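Peptidoglycan synthase activator LpoP (Pseudomonas aeruginosa, PDB 6W5Q) activates peptidoglycan synthesis as a lipoprotein of the cell wall machinery, probably by binding a peptidoglycan synthase through its C-terminal tetratricopeptide repeat domain. Local coordinates at residues V71-L76 and E91-A96. Residues are numbered along the deposited sequence; the frame is centred on the assembly and turned at random.
Sequences VARRGL and ELIAQA
I93 lays its side chain over A72, R73 and L76, overlapping all three with its different branches. The contact joins helices 65-78 and 83-99, consecutive antiparallel helices of the tetratricopeptide repeat (TPR) fold that forms the C-terminal domain of LpoP. The segment axes come within 9.5 Å and run nearly antiparallel, at 158°, in the manner of neighbouring helices in a TPR solenoid. A72 and I93 face each other where the backbones come nearest, their CA atoms 6.5 Å apart. A72 offers just its methyl here, and CB touches I93 CG1 at 3.7 Å. L92 adds a looser contact, its CB 4.4 Å from A72 CB; the L92 side chain also touches Y53 and Q57 of helix 49-61.

I93 CG1 is anti to the carbonyl carbon (chi1 -67°), and CD1 is anti to CA (chi2 169°). CD1 touches two side chains of the facing helix. It meets R73 CG at 3.6 Å and L76 CD2 at 3.7 Å. L76 also packs on Q86, L89 and W90 of helix 83-99.

R73 crosses I93 at about a right angle. It reaches I93 at two places, with CG and with the guanidinium, whose NH1 also makes a salt bridge to E69, one turn earlier on its own helix. A sulfate ion, probably from the crystallisation liquor, lies about 4 Å from the R73 side chain. The other branch of I93, CG2, rests over one face of the guanidinium, displaced toward its rim and 3.8 Å from R73 NH2.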
loop_
_atom_site.group_PDB
_atom_site.type_symbol
_atom_site.label_atom_id
_atom_site.label_comp_id
_atom_site.label_asym_id
_atom_site.label_seq_id
_atom_site.Cartn_x
_atom_site.Cartn_y
_atom_site.Cartn_z
ATOM N N VAL A 71 2.811 5.931 2.976
ATOM C CA VAL A 71 1.477 5.335 3.018
ATOM C C VAL A 71 1.551 3.926 3.576
ATOM O O VAL A 71 0.767 3.550 4.457
ATOM C CB VAL A 71 0.837 5.341 1.621
ATOM C CG1 VAL A 71 -0.527 4.628 1.657
ATOM C CG2 VAL A 71 0.735 6.764 1.107
ATOM N N ALA A 72 2.498 3.127 3.078
ATOM C CA ALA A 72 2.640 1.759 3.570
ATOM C C ALA A 72 3.034 1.736 5.044
ATOM O O ALA A 72 2.572 0.876 5.812
ATOM C CB ALA A 72 3.667 1.001 2.730
ATOM N N ARG A 73 3.893 2.678 5.457
ATOM C CA ARG A 73 4.293 2.740 6.858
ATOM C C ARG A 73 3.126 3.156 7.728
ATOM O O ARG A 73 3.024 2.738 8.885
ATOM C CB ARG A 73 5.475 3.696 7.039
ATOM C CG ARG A 73 6.817 3.072 6.723
ATOM C CD ARG A 73 7.899 3.582 7.683
ATOM N NE ARG A 73 9.023 2.647 7.852
ATOM C CZ ARG A 73 10.111 2.671 7.092
ATOM N NH1 ARG A 73 10.209 3.572 6.131
ATOM N NH2 ARG A 73 11.090 1.806 7.278
ATOM N N ARG A 74 2.222 3.960 7.176
ATOM C CA ARG A 74 1.013 4.296 7.909
ATOM C C ARG A 74 0.078 3.089 7.986
ATOM O O ARG A 74 -0.430 2.760 9.060
ATOM C CB ARG A 74 0.326 5.512 7.270
ATOM C CG ARG A 74 -0.780 6.088 8.135
ATOM C CD ARG A 74 -1.063 7.549 7.822
ATOM N NE ARG A 74 -1.591 7.740 6.480
ATOM C CZ ARG A 74 -2.882 7.663 6.171
ATOM N NH1 ARG A 74 -3.791 7.379 7.108
ATOM N NH2 ARG A 74 -3.266 7.859 4.920
ATOM N N GLY A 75 -0.169 2.418 6.860
ATOM C CA GLY A 75 -0.982 1.205 6.902
ATOM C C GLY A 75 -0.499 0.219 7.947
ATOM O O GLY A 75 -1.297 -0.365 8.688
ATOM N N LEU A 76 0.820 0.066 8.053
ATOM C CA LEU A 76 1.418 -0.838 9.031
ATOM C C LEU A 76 0.964 -0.521 10.452
ATOM O O LEU A 76 0.615 -1.425 11.213
ATOM C CB LEU A 76 2.937 -0.746 8.916
ATOM C CG LEU A 76 3.869 -1.871 9.310
ATOM C CD1 LEU A 76 3.382 -3.216 8.820
ATOM C CD2 LEU A 76 5.203 -1.542 8.701
ATOM N N GLU A 91 7.191 -5.713 2.629
ATOM C CA GLU A 91 7.746 -5.941 1.295
ATOM C C GLU A 91 7.578 -4.709 0.412
ATOM O O GLU A 91 8.499 -4.330 -0.315
ATOM C CB GLU A 91 7.096 -7.161 0.635
ATOM C CG GLU A 91 7.519 -7.336 -0.822
ATOM C CD GLU A 91 9.046 -7.498 -0.991
ATOM O OE1 GLU A 91 9.717 -7.989 -0.049
ATOM O OE2 GLU A 91 9.582 -7.135 -2.073
ATOM N N LEU A 92 6.412 -4.060 0.480
ATOM C CA LEU A 92 6.228 -2.792 -0.218
ATOM C C LEU A 92 7.229 -1.747 0.253
ATOM O O LEU A 92 7.757 -0.970 -0.549
ATOM C CB LEU A 92 4.804 -2.273 0.001
ATOM C CG LEU A 92 3.760 -2.565 -1.074
ATOM C CD1 LEU A 92 3.671 -4.065 -1.367
ATOM C CD2 LEU A 92 2.392 -1.976 -0.664
ATOM N N ILE A 93 7.481 -1.686 1.558
ATOM C CA ILE A 93 8.425 -0.699 2.078
ATOM C C ILE A 93 9.839 -0.999 1.583
ATOM O O ILE A 93 10.585 -0.087 1.210
ATOM C CB ILE A 93 8.342 -0.664 3.617
ATOM C CG1 ILE A 93 6.984 -0.110 4.050
ATOM C CG2 ILE A 93 9.512 0.122 4.220
ATOM C CD1 ILE A 93 6.688 -0.276 5.512
ATOM N N ALA A 94 10.220 -2.283 1.571
ATOM C CA ALA A 94 11.503 -2.699 1.017
ATOM C C ALA A 94 11.644 -2.243 -0.426
ATOM O O ALA A 94 12.691 -1.729 -0.836
ATOM C CB ALA A 94 11.642 -4.223 1.098
ATOM N N GLN A 95 10.591 -2.437 -1.218
ATOM C CA GLN A 95 10.662 -2.087 -2.630
ATOM C C GLN A 95 10.742 -0.590 -2.816
ATOM O O GLN A 95 11.420 -0.115 -3.732
ATOM C CB GLN A 95 9.459 -2.659 -3.365
ATOM C CG GLN A 95 9.395 -4.154 -3.298
ATOM C CD GLN A 95 8.322 -4.696 -4.179
ATOM O OE1 GLN A 95 8.004 -5.891 -4.131
ATOM N NE2 GLN A 95 7.734 -3.822 -4.996
ATOM N N ALA A 96 10.082 0.163 -1.935
ATOM C CA ALA A 96 10.169 1.620 -1.984
ATOM C C ALA A 96 11.553 2.123 -1.560
ATOM O O ALA A 96 12.042 3.121 -2.100
ATOM C CB ALA A 96 9.075 2.225 -1.101
#